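Local coordinates for nicotinate-nucleotide pyrophosphorylase (PDB 3L0G), which probably joins quinolinate to phosphoribosyl pyrophosphate, with loss of carbon dioxide, to give nicotinate mononucleotide for NAD(+) synthesis, at residues C[218-223]-C[229-234]; C[186-191]-C[210-215]; C[239-244]-C[269-274]; C[27-32]-C[155-160]. One frame throughout, in Å; residues are numbered along the deposited sequence.

Interaction 1. Residues C[218-223]-C[229-234]; sequences SQVEES and DMILLD
V220 is the first residue of helical segment 218-223 to meet strand 230-234, and its two methyl groups divide the work. CG2 reaches across to CD2 of L233 at 3.6 Å, the tightest touch between the segments. CG1, held anti to the backbone N (chi1 172°), lies 4.1 Å from CD1 of I231. In both pairs the side chains meet at roughly a right angle, with branch ends rather than flanks in contact. The same CD1 also approaches the helix backbone, 4.0 Å from the carbonyl O of V220. One turn on, S223 points its CB at the strand and rests it 4.0 Å from CD1 of I231, so that this one methyl touches both V220 and S223. The hydroxyl of S223 is turned back on its own helix, where OG bonds to the carbonyl O of Q219 at 2.8 Å. That oxygen also accepts S223 N, the two donors arriving from opposite faces of the carbonyl plane, and the buried hydroxyl is thereby satisfied. The axes of the two short segments run antiparallel (175°), 9.6 Å apart, as expected within a beta-alpha-beta unit, here formed by strand 210-214, helix 217-225 and strand 230-234. S223 also packs on I212 and C214 of strand 210-214, V220 reaches V248, and L233 continues onto I241 and A244 of helix 238-248.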
loop_
_atom_site.group_PDB
_atom_site.type_symbol
_atom_site.label_atom_id
_atom_site.label_comp_id
_atom_site.label_asym_id
_atom_site.label_seq_id
_atom_site.Cartn_x
_atom_site.Cartn_y
_atom_site.Cartn_z
ATOM N N SER C 218 -41.123 13.508 11.530
ATOM C CA SER C 218 -41.312 14.421 10.408
ATOM C C SER C 218 -40.332 14.105 9.261
ATOM O O SER C 218 -40.726 14.046 8.114
ATOM C CB SER C 218 -41.135 15.877 10.873
ATOM O OG SER C 218 -41.291 16.767 9.765
ATOM N N GLN C 219 -39.067 13.860 9.571
ATOM C CA GLN C 219 -38.094 13.518 8.518
ATOM C C GLN C 219 -38.337 12.163 7.898
ATOM O O GLN C 219 -38.137 11.986 6.703
ATOM C CB GLN C 219 -36.672 13.616 9.058
ATOM C CG GLN C 219 -36.262 15.047 9.370
ATOM C CD GLN C 219 -34.838 15.145 9.812
ATOM O OE1 GLN C 219 -34.347 14.270 10.523
ATOM N NE2 GLN C 219 -34.145 16.193 9.377
ATOM N N VAL C 220 -38.814 11.210 8.690
ATOM C CA VAL C 220 -39.266 9.943 8.147
ATOM C C VAL C 220 -40.453 10.136 7.170
ATOM O O VAL C 220 -40.447 9.612 6.053
ATOM C CB VAL C 220 -39.685 8.971 9.248
ATOM C CG1 VAL C 220 -40.324 7.759 8.633
ATOM C CG2 VAL C 220 -38.466 8.572 10.134
ATOM N N GLU C 221 -41.445 10.915 7.583
ATOM C CA GLU C 221 -42.609 11.191 6.728
ATOM C C GLU C 221 -42.217 11.810 5.381
ATOM O O GLU C 221 -42.764 11.410 4.327
ATOM C CB GLU C 221 -43.625 12.094 7.449
ATOM C CG GLU C 221 -44.441 11.326 8.487
ATOM C CD GLU C 221 -45.225 12.213 9.446
ATOM O OE1 GLU C 221 -44.776 13.328 9.745
ATOM O OE2 GLU C 221 -46.293 11.776 9.933
ATOM N N GLU C 222 -41.280 12.772 5.414
ATOM C CA GLU C 222 -40.867 13.474 4.200
ATOM C C GLU C 222 -40.019 12.564 3.298
ATOM O O GLU C 222 -40.115 12.641 2.089
ATOM C CB GLU C 222 -40.126 14.788 4.515
ATOM C CG GLU C 222 -39.715 15.573 3.272
ATOM C CD GLU C 222 -39.004 16.885 3.569
ATOM O OE1 GLU C 222 -38.717 17.217 4.750
ATOM O OE2 GLU C 222 -38.750 17.620 2.591
ATOM N N SER C 223 -39.201 11.698 3.890
ATOM C CA SER C 223 -38.415 10.743 3.126
ATOM C C SER C 223 -39.319 9.717 2.420
ATOM O O SER C 223 -39.102 9.361 1.258
ATOM C CB SER C 223 -37.421 10.049 4.066
ATOM O OG SER C 223 -36.502 10.985 4.603
ATOM N N ASP C 229 -35.527 4.349 -0.774
ATOM C CA ASP C 229 -35.461 2.891 -0.699
ATOM C C ASP C 229 -35.217 2.462 0.740
ATOM O O ASP C 229 -35.639 1.385 1.149
ATOM C CB ASP C 229 -34.364 2.376 -1.644
ATOM C CG ASP C 229 -34.631 2.754 -3.092
ATOM O OD1 ASP C 229 -35.502 2.099 -3.703
ATOM O OD2 ASP C 229 -33.993 3.693 -3.601
ATOM N N MET C 230 -34.591 3.335 1.522
ATOM C CA MET C 230 -34.097 2.969 2.842
ATOM C C MET C 230 -34.032 4.186 3.728
ATOM O O MET C 230 -33.564 5.248 3.319
ATOM C CB MET C 230 -32.705 2.337 2.721
ATOM C CG MET C 230 -31.956 2.069 4.048
ATOM S SD MET C 230 -30.470 1.086 3.720
ATOM C CE MET C 230 -29.258 1.916 4.797
ATOM N N ILE C 231 -34.537 4.012 4.939
ATOM C CA ILE C 231 -34.587 5.067 5.945
ATOM C C ILE C 231 -33.843 4.581 7.190
ATOM O O ILE C 231 -34.100 3.505 7.712
ATOM C CB ILE C 231 -36.035 5.435 6.297
ATOM C CG1 ILE C 231 -36.711 6.130 5.122
ATOM C CG2 ILE C 231 -36.067 6.357 7.512
ATOM C CD1 ILE C 231 -38.227 6.370 5.346
ATOM N N LEU C 232 -32.904 5.388 7.641
ATOM C CA LEU C 232 -32.130 5.119 8.829
ATOM C C LEU C 232 -32.700 5.953 9.975
ATOM O O LEU C 232 -32.942 7.155 9.819
ATOM C CB LEU C 232 -30.675 5.488 8.551
ATOM C CG LEU C 232 -29.600 5.044 9.523
ATOM C CD1 LEU C 232 -28.300 4.735 8.762
ATOM C CD2 LEU C 232 -29.374 6.141 10.593
ATOM N N LEU C 233 -32.946 5.310 11.108
ATOM C CA LEU C 233 -33.457 5.997 12.297
ATOM C C LEU C 233 -32.265 6.256 13.251
ATOM O O LEU C 233 -31.679 5.314 13.802
ATOM C CB LEU C 233 -34.560 5.166 12.947
ATOM C CG LEU C 233 -35.731 4.710 12.040
ATOM C CD1 LEU C 233 -36.689 3.738 12.769
ATOM C CD2 LEU C 233 -36.536 5.906 11.504
ATOM N N ASP C 234 -31.871 7.523 13.384
ATOM C CA ASP C 234 -30.633 7.887 14.107
ATOM C C ASP C 234 -31.000 8.379 15.514
ATOM O O ASP C 234 -31.670 9.384 15.662
ATOM C CB ASP C 234 -29.858 8.957 13.326
ATOM C CG ASP C 234 -28.428 9.191 13.856
ATOM O OD1 ASP C 234 -27.708 8.199 14.166
ATOM O OD2 ASP C 234 -28.009 10.382 13.928
#

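Interaction 2. Residues C[186-191]-C[210-215]; sequences NHIASC and IAIECD
With CG1 set beside the backbone N (chi1 -65°) and the chain extended beyond it, I188 sends CD1 from helix 185-191 toward strand 210-214, while I212 swings its CG1 anti to the backbone N (chi1 -178°), a setting that carries its CD1 out to meet that of I188. The contact belongs to the alpha/beta barrel domain of this phosphoribosyltransferase family: helix 185-191 lies in the connection between strands 181-183 and 210-214, parallel neighbours in the sheet. The two isoleucines cross at about a right angle, their CD1 methyls 4.1 Å apart, and both also touch I194 of the next helix. CD1 of I188 comes slightly nearer to the strand backbone, 3.8 Å from the carbonyl O of E213. The E213 side chain leans toward the helix, and its OE1 accepts a hydrogen bond from D185 N at the helix start. H187 and S190 instead face the second subunit, where H187 NE2 is bonded to T46 OG1. Inside the helix, the carbonyl O of N186 takes two donors, S190 N and S190 OG; the hydroxyl bond measures 2.9 Å, with a C=O...donor angle of 163°.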
loop_
_atom_site.group_PDB
_atom_site.type_symbol
_atom_site.label_atom_id
_atom_site.label_comp_id
_atom_site.label_asym_id
_atom_site.label_seq_id
_atom_site.Cartn_x
_atom_site.Cartn_y
_atom_site.Cartn_z
ATOM N N ASN C 186 -25.984 15.958 7.857
ATOM C CA ASN C 186 -25.191 17.108 7.385
ATOM C C ASN C 186 -25.411 17.502 5.912
ATOM O O ASN C 186 -25.159 18.642 5.532
ATOM C CB ASN C 186 -23.729 16.894 7.708
ATOM C CG ASN C 186 -23.428 17.108 9.191
ATOM O OD1 ASN C 186 -22.419 16.604 9.710
ATOM N ND2 ASN C 186 -24.300 17.868 9.884
ATOM N N HIS C 187 -25.897 16.572 5.094
ATOM C CA HIS C 187 -26.327 16.924 3.735
ATOM C C HIS C 187 -27.586 17.767 3.786
ATOM O O HIS C 187 -27.693 18.777 3.094
ATOM C CB HIS C 187 -26.574 15.682 2.906
ATOM C CG HIS C 187 -25.344 14.889 2.662
ATOM N ND1 HIS C 187 -25.125 13.655 3.242
ATOM C CD2 HIS C 187 -24.244 15.162 1.917
ATOM C CE1 HIS C 187 -23.939 13.212 2.870
ATOM N NE2 HIS C 187 -23.392 14.097 2.054
ATOM N N ILE C 188 -28.514 17.349 4.634
ATOM C CA ILE C 188 -29.817 17.966 4.739
ATOM C C ILE C 188 -29.585 19.380 5.256
ATOM O O ILE C 188 -30.184 20.325 4.750
ATOM C CB ILE C 188 -30.721 17.185 5.719
ATOM C CG1 ILE C 188 -31.021 15.785 5.187
ATOM C CG2 ILE C 188 -32.004 17.937 6.021
ATOM C CD1 ILE C 188 -31.729 14.854 6.194
ATOM N N ALA C 189 -28.709 19.508 6.254
ATOM C CA ALA C 189 -28.371 20.817 6.826
ATOM C C ALA C 189 -27.610 21.699 5.849
ATOM O O ALA C 189 -27.756 22.919 5.894
ATOM C CB ALA C 189 -27.562 20.678 8.154
ATOM N N SER C 190 -26.792 21.103 4.978
ATOM C CA SER C 190 -26.062 21.891 3.976
ATOM C C SER C 190 -26.937 22.413 2.811
ATOM O O SER C 190 -26.703 23.502 2.309
ATOM C CB SER C 190 -24.897 21.085 3.405
ATOM O OG SER C 190 -23.847 20.975 4.337
ATOM N N CYS C 191 -27.926 21.653 2.356
ATOM C CA CYS C 191 -28.719 22.143 1.230
ATOM C C CYS C 191 -30.037 22.758 1.661
ATOM O O CYS C 191 -30.579 23.564 0.940
ATOM C CB CYS C 191 -28.928 21.079 0.164
ATOM S SG CYS C 191 -30.085 19.855 0.587
ATOM N N ILE C 210 -31.469 4.753 -2.832
ATOM C CA ILE C 210 -31.301 5.918 -1.946
ATOM C C ILE C 210 -31.627 5.576 -0.529
ATOM O O ILE C 210 -32.762 5.212 -0.257
ATOM C CB ILE C 210 -32.181 7.111 -2.368
ATOM C CG1 ILE C 210 -31.912 7.478 -3.835
ATOM C CG2 ILE C 210 -31.923 8.287 -1.446
ATOM C CD1 ILE C 210 -32.535 8.806 -4.282
ATOM N N ALA C 211 -30.624 5.699 0.356
ATOM C CA ALA C 211 -30.805 5.674 1.823
ATOM C C ALA C 211 -30.672 7.065 2.418
ATOM O O ALA C 211 -29.849 7.849 1.965
ATOM C CB ALA C 211 -29.782 4.767 2.482
ATOM N N ILE C 212 -31.460 7.367 3.462
ATOM C CA ILE C 212 -31.397 8.677 4.113
ATOM C C ILE C 212 -31.532 8.562 5.633
ATOM O O ILE C 212 -32.354 7.796 6.132
ATOM C CB ILE C 212 -32.449 9.631 3.534
ATOM C CG1 ILE C 212 -32.354 11.038 4.180
ATOM C CG2 ILE C 212 -33.847 9.033 3.679
ATOM C CD1 ILE C 212 -33.178 12.158 3.421
ATOM N N GLU C 213 -30.709 9.287 6.378
ATOM C CA GLU C 213 -30.865 9.278 7.831
ATOM C C GLU C 213 -31.805 10.361 8.366
ATOM O O GLU C 213 -31.746 11.547 7.991
ATOM C CB GLU C 213 -29.542 9.239 8.585
ATOM C CG GLU C 213 -28.491 10.145 8.145
ATOM C CD GLU C 213 -27.323 10.228 9.149
ATOM O OE1 GLU C 213 -27.016 11.368 9.601
ATOM O OE2 GLU C 213 -26.746 9.147 9.478
ATOM N N CYS C 214 -32.694 9.909 9.234
ATOM C CA CYS C 214 -33.719 10.727 9.844
ATOM C C CYS C 214 -33.543 10.696 11.361
ATOM O O CYS C 214 -33.260 9.639 11.936
ATOM C CB CYS C 214 -35.072 10.143 9.477
ATOM S SG CYS C 214 -35.457 10.100 7.688
ATOM N N ASP C 215 -33.716 11.827 12.024
ATOM C CA ASP C 215 -33.753 11.809 13.478
ATOM C C ASP C 215 -35.060 12.232 14.113
ATOM O O ASP C 215 -35.116 12.366 15.316
ATOM C CB ASP C 215 -32.550 12.516 14.110
ATOM C CG ASP C 215 -32.406 13.923 13.684
ATOM O OD1 ASP C 215 -33.388 14.502 13.161
ATOM O OD2 ASP C 215 -31.279 14.454 13.871
#

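Interaction 3. Residues C[239-244]-C[269-274]; sequences SEIKKA and ALTGVD
This is helix-to-loop packing in the alpha/beta barrel domain: I241 and K242 of helix 238-248 meet T271 and V273 in the loop between helix 262-269 and strand 275-277. The loop opens with a type I turn from A269 to G272, and this glycine is the first residue to leave helical geometry, with positive phi; T271 and V273, on either side of it, both point at the helix. On the helix side I241 does most of the touching through CG2, set anti to its backbone N (chi1 -69° for the other branch). This methyl lies 3.8 Å from CG1 of V273 and 3.6 Å from OG1 of T271, and the I241 side chain crosses both at about a right angle. The threonine methyl has a partner of its own, since T271 CG2 sits 3.7 Å from CG of K242, the base of an extended lysine chain on the exposed margin. I241 and V273 both also touch V256 of strand 253-257. The T271 hydroxyl is bonded back to the carbonyl O of I268 in the last turn of helix 262-269. No hydrogen bond spans the two segments, and the helix is therefore held against the loop by van der Waals packing, with the threonine oxygen itself against the I241 methyl but already bonded to I268.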
loop_
_atom_site.group_PDB
_atom_site.type_symbol
_atom_site.label_atom_id
_atom_site.label_comp_id
_atom_site.label_asym_id
_atom_site.label_seq_id
_atom_site.Cartn_x
_atom_site.Cartn_y
_atom_site.Cartn_z
ATOM N N SER C 239 -40.066 4.198 21.367
ATOM C CA SER C 239 -41.401 4.697 21.005
ATOM C C SER C 239 -41.449 5.288 19.577
ATOM O O SER C 239 -42.354 4.963 18.780
ATOM C CB SER C 239 -41.916 5.683 22.091
ATOM O OG SER C 239 -42.613 6.794 21.548
ATOM N N GLU C 240 -40.478 6.137 19.248
ATOM C CA GLU C 240 -40.385 6.686 17.887
ATOM C C GLU C 240 -40.098 5.605 16.848
ATOM O O GLU C 240 -40.591 5.688 15.728
ATOM C CB GLU C 240 -39.289 7.733 17.755
ATOM C CG GLU C 240 -39.689 9.123 18.150
ATOM C CD GLU C 240 -38.496 10.055 18.211
ATOM O OE1 GLU C 240 -37.554 9.784 18.979
ATOM O OE2 GLU C 240 -38.492 11.048 17.468
ATOM N N ILE C 241 -39.287 4.616 17.213
ATOM C CA ILE C 241 -38.970 3.550 16.287
ATOM C C ILE C 241 -40.265 2.807 15.959
ATOM O O ILE C 241 -40.548 2.525 14.793
ATOM C CB ILE C 241 -37.877 2.609 16.827
ATOM C CG1 ILE C 241 -36.537 3.341 16.881
ATOM C CG2 ILE C 241 -37.740 1.343 15.922
ATOM C CD1 ILE C 241 -35.503 2.671 17.769
ATOM N N LYS C 242 -41.060 2.514 16.986
ATOM C CA LYS C 242 -42.322 1.808 16.768
ATOM C C LYS C 242 -43.257 2.655 15.917
ATOM O O LYS C 242 -43.933 2.135 15.059
ATOM C CB LYS C 242 -42.998 1.416 18.081
ATOM C CG LYS C 242 -42.313 0.238 18.797
ATOM C CD LYS C 242 -42.995 -0.052 20.167
ATOM C CE LYS C 242 -42.393 -1.304 20.852
ATOM N NZ LYS C 242 -43.097 -1.630 22.153
ATOM N N LYS C 243 -43.261 3.968 16.120
ATOM C CA LYS C 243 -44.107 4.833 15.288
ATOM C C LYS C 243 -43.644 4.829 13.844
ATOM O O LYS C 243 -44.466 4.880 12.934
ATOM C CB LYS C 243 -44.123 6.257 15.841
ATOM C CG LYS C 243 -44.909 7.262 15.058
ATOM C CD LYS C 243 -46.362 7.161 15.403
ATOM C CE LYS C 243 -47.260 7.908 14.400
ATOM N NZ LYS C 243 -48.653 7.921 14.916
ATOM N N ALA C 244 -42.325 4.805 13.632
ATOM C CA ALA C 244 -41.775 4.829 12.291
ATOM C C ALA C 244 -42.159 3.569 11.537
ATOM O O ALA C 244 -42.613 3.647 10.411
ATOM C CB ALA C 244 -40.247 4.992 12.324
ATOM N N ALA C 269 -35.125 -5.066 17.920
ATOM C CA ALA C 269 -35.347 -6.005 16.817
ATOM C C ALA C 269 -36.821 -6.395 16.669
ATOM O O ALA C 269 -37.289 -6.574 15.564
ATOM C CB ALA C 269 -34.467 -7.246 16.947
ATOM N N LEU C 270 -37.538 -6.514 17.784
ATOM C CA LEU C 270 -38.944 -6.947 17.764
ATOM C C LEU C 270 -39.927 -5.874 17.273
ATOM O O LEU C 270 -41.096 -6.180 17.089
ATOM C CB LEU C 270 -39.391 -7.428 19.150
ATOM C CG LEU C 270 -38.658 -8.627 19.751
ATOM C CD1 LEU C 270 -39.019 -8.735 21.237
ATOM C CD2 LEU C 270 -38.985 -9.909 18.987
ATOM N N THR C 271 -39.466 -4.628 17.101
ATOM C CA THR C 271 -40.302 -3.554 16.560
ATOM C C THR C 271 -40.655 -3.828 15.092
ATOM O O THR C 271 -41.683 -3.362 14.616
ATOM C CB THR C 271 -39.618 -2.157 16.640
ATOM O OG1 THR C 271 -38.438 -2.147 15.831
ATOM C CG2 THR C 271 -39.267 -1.780 18.076
ATOM N N GLY C 272 -39.819 -4.594 14.383
ATOM C CA GLY C 272 -40.068 -4.919 12.953
ATOM C C GLY C 272 -39.199 -4.144 11.946
ATOM O O GLY C 272 -39.506 -4.083 10.739
ATOM N N VAL C 273 -38.113 -3.554 12.438
ATOM C CA VAL C 273 -37.116 -2.944 11.567
ATOM C C VAL C 273 -36.357 -4.070 10.821
ATOM O O VAL C 273 -36.443 -5.231 11.209
ATOM C CB VAL C 273 -36.187 -2.010 12.384
ATOM C CG1 VAL C 273 -37.002 -0.812 12.933
ATOM C CG2 VAL C 273 -35.455 -2.759 13.516
ATOM N N ASP C 274 -35.659 -3.737 9.749
ATOM C CA ASP C 274 -34.917 -4.724 8.943
ATOM C C ASP C 274 -33.458 -4.898 9.360
ATOM O O ASP C 274 -32.913 -6.005 9.319
ATOM C CB ASP C 274 -34.943 -4.315 7.470
ATOM C CG ASP C 274 -36.369 -4.177 6.935
ATOM O OD1 ASP C 274 -37.080 -5.188 6.905
ATOM O OD2 ASP C 274 -36.791 -3.054 6.583
#

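Interaction 4. Residues C[27-32]-C[155-160]; sequences SEIIHN and PGLRML
The N-terminal helix 27-38 packs here against the start of helix 158-167, in the family's C-terminal domain, where L157 occupies the N-cap position. I29 carries the whole of its own side of the contact. Its CG1 stands between the backbone N and the carbonyl carbon (chi1 70°), which directs CG1 and its CD1 toward the leucines and leaves CG2 facing the G156 carbonyl. CG2 lies against the backbone, 3.5 Å from the carbonyl O of G156. CD1, at the end of the other branch, meets two leucines: it is 3.7 Å from CD2 of L157 and 4.0 Å from CD2 of L160, with CB of L160 equally near. I29 crosses each leucine at about a right angle. L160 holds its CG anti to the backbone N, whereas L157 starts off obliquely and reaches I29 with its terminal methyl. No hydrogen bond joins the segments, but the second subunit grips the helix start: E36 of that subunit accepts G156 N and R158 N, and its D37 forms a salt bridge with R158. E28 is likewise paired with K35 of the second subunit. Within the chain, F122 of the long helix 116-139 touches both I29 and L160, while I72 of helix 70-79 lies against L160 and I30, so that the contact rests on these two helices.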
loop_
_atom_site.group_PDB
_atom_site.type_symbol
_atom_site.label_atom_id
_atom_site.label_comp_id
_atom_site.label_asym_id
_atom_site.label_seq_id
_atom_site.Cartn_x
_atom_site.Cartn_y
_atom_site.Cartn_z
ATOM N N SER C 27 -2.657 -7.375 2.376
ATOM C CA SER C 27 -1.203 -7.213 2.203
ATOM C C SER C 27 -0.710 -5.808 2.615
ATOM O O SER C 27 0.357 -5.660 3.225
ATOM C CB SER C 27 -0.776 -7.522 0.760
ATOM O OG SER C 27 -1.096 -8.869 0.396
ATOM N N GLU C 28 -1.473 -4.779 2.281
ATOM C CA GLU C 28 -1.065 -3.409 2.602
ATOM C C GLU C 28 -1.048 -3.169 4.131
ATOM O O GLU C 28 -0.064 -2.654 4.672
ATOM C CB GLU C 28 -1.970 -2.374 1.904
ATOM C CG GLU C 28 -1.536 -0.943 2.185
ATOM C CD GLU C 28 -2.399 0.128 1.507
ATOM O OE1 GLU C 28 -3.554 -0.172 1.100
ATOM O OE2 GLU C 28 -1.898 1.283 1.396
ATOM N N ILE C 29 -2.134 -3.533 4.818
ATOM C CA ILE C 29 -2.190 -3.323 6.281
ATOM C C ILE C 29 -1.160 -4.199 7.000
ATOM O O ILE C 29 -0.551 -3.773 7.976
ATOM C CB ILE C 29 -3.619 -3.491 6.877
ATOM C CG1 ILE C 29 -4.113 -4.961 6.860
ATOM C CG2 ILE C 29 -4.580 -2.542 6.182
ATOM C CD1 ILE C 29 -5.457 -5.131 7.694
ATOM N N ILE C 30 -0.886 -5.374 6.451
ATOM C CA ILE C 30 0.218 -6.200 6.972
ATOM C C ILE C 30 1.558 -5.490 6.879
ATOM O O ILE C 30 2.276 -5.416 7.857
ATOM C CB ILE C 30 0.305 -7.594 6.265
ATOM C CG1 ILE C 30 -0.864 -8.455 6.704
ATOM C CG2 ILE C 30 1.636 -8.318 6.612
ATOM C CD1 ILE C 30 -1.181 -9.611 5.755
ATOM N N HIS C 31 1.884 -4.954 5.707
ATOM C CA HIS C 31 3.144 -4.262 5.540
ATOM C C HIS C 31 3.305 -3.060 6.473
ATOM O O HIS C 31 4.417 -2.820 6.982
ATOM C CB HIS C 31 3.343 -3.792 4.097
ATOM C CG HIS C 31 4.575 -2.967 3.893
ATOM N ND1 HIS C 31 5.821 -3.529 3.693
ATOM C CD2 HIS C 31 4.761 -1.621 3.862
ATOM C CE1 HIS C 31 6.720 -2.568 3.547
ATOM N NE2 HIS C 31 6.105 -1.401 3.649
ATOM N N ASN C 32 2.242 -2.285 6.647
ATOM C CA ASN C 32 2.294 -1.136 7.540
ATOM C C ASN C 32 2.450 -1.574 9.007
ATOM O O ASN C 32 3.139 -0.914 9.768
ATOM C CB ASN C 32 1.074 -0.226 7.372
ATOM C CG ASN C 32 1.004 0.444 5.983
ATOM O OD1 ASN C 32 -0.075 0.798 5.528
ATOM N ND2 ASN C 32 2.147 0.630 5.320
ATOM N N PRO C 155 -9.244 3.635 12.077
ATOM C CA PRO C 155 -8.544 4.254 10.967
ATOM C C PRO C 155 -7.497 3.350 10.368
ATOM O O PRO C 155 -6.667 2.807 11.083
ATOM C CB PRO C 155 -7.912 5.499 11.592
ATOM C CG PRO C 155 -8.953 5.900 12.641
ATOM C CD PRO C 155 -9.362 4.552 13.237
ATOM N N GLY C 156 -7.579 3.158 9.057
ATOM C CA GLY C 156 -6.671 2.273 8.353
ATOM C C GLY C 156 -7.096 0.830 8.295
ATOM O O GLY C 156 -6.492 0.053 7.574
ATOM N N LEU C 157 -8.106 0.456 9.072
ATOM C CA LEU C 157 -8.633 -0.904 9.092
ATOM C C LEU C 157 -10.100 -1.019 8.680
ATOM O O LEU C 157 -10.818 -1.918 9.150
ATOM C CB LEU C 157 -8.434 -1.494 10.484
ATOM C CG LEU C 157 -6.973 -1.515 10.982
ATOM C CD1 LEU C 157 -6.860 -2.069 12.396
ATOM C CD2 LEU C 157 -6.060 -2.320 10.059
ATOM N N ARG C 158 -10.559 -0.121 7.814
ATOM C CA ARG C 158 -11.959 -0.146 7.394
ATOM C C ARG C 158 -12.361 -1.521 6.921
ATOM O O ARG C 158 -13.420 -2.060 7.294
ATOM C CB ARG C 158 -12.203 0.845 6.237
ATOM C CG ARG C 158 -13.525 0.683 5.483
ATOM C CD ARG C 158 -14.775 0.872 6.338
ATOM N NE ARG C 158 -14.748 2.125 7.067
ATOM C CZ ARG C 158 -14.837 3.332 6.512
ATOM N NH1 ARG C 158 -15.007 3.496 5.190
ATOM N NH2 ARG C 158 -14.748 4.397 7.289
ATOM N N MET C 159 -11.535 -2.074 6.037
ATOM C CA MET C 159 -11.943 -3.300 5.361
ATOM C C MET C 159 -11.751 -4.482 6.301
ATOM O O MET C 159 -12.591 -5.360 6.329
ATOM C CB MET C 159 -11.215 -3.465 3.997
ATOM C CG MET C 159 -11.678 -2.467 2.922
ATOM S SD MET C 159 -13.482 -2.460 2.652
ATOM C CE MET C 159 -13.677 -4.122 1.942
ATOM N N LEU C 160 -10.680 -4.516 7.100
ATOM C CA LEU C 160 -10.570 -5.603 8.103
ATOM C C LEU C 160 -11.750 -5.592 9.096
ATOM O O LEU C 160 -12.245 -6.643 9.504
ATOM C CB LEU C 160 -9.269 -5.507 8.888
ATOM C CG LEU C 160 -9.098 -6.532 10.009
ATOM C CD1 LEU C 160 -9.245 -7.971 9.473
ATOM C CD2 LEU C 160 -7.790 -6.314 10.702
#

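In the fold
From the N terminus, interaction 4 comes first and closes the longest loop: 122 residues separate 27-32 from 155-160, so the start of the chain is tied to the C-terminal barrel domain. Interactions 2, 1 and 3 then follow in series, none nested in or crossing another, with shorter loops of 18, 5 and 24 residues. Interactions 2 and 1 pack helices on the parallel sheet, while interaction 3 sets helix 238-248 against the loop before strand 275-277. Interactions 1 and 2 share neighbouring strands, joined through L232 O and C214 N, and L233 links interaction 1 to the helix of interaction 3. Interaction 4 stands apart, its centre 30 to 36 Å from the others; it and interaction 2 both touch the second subunit.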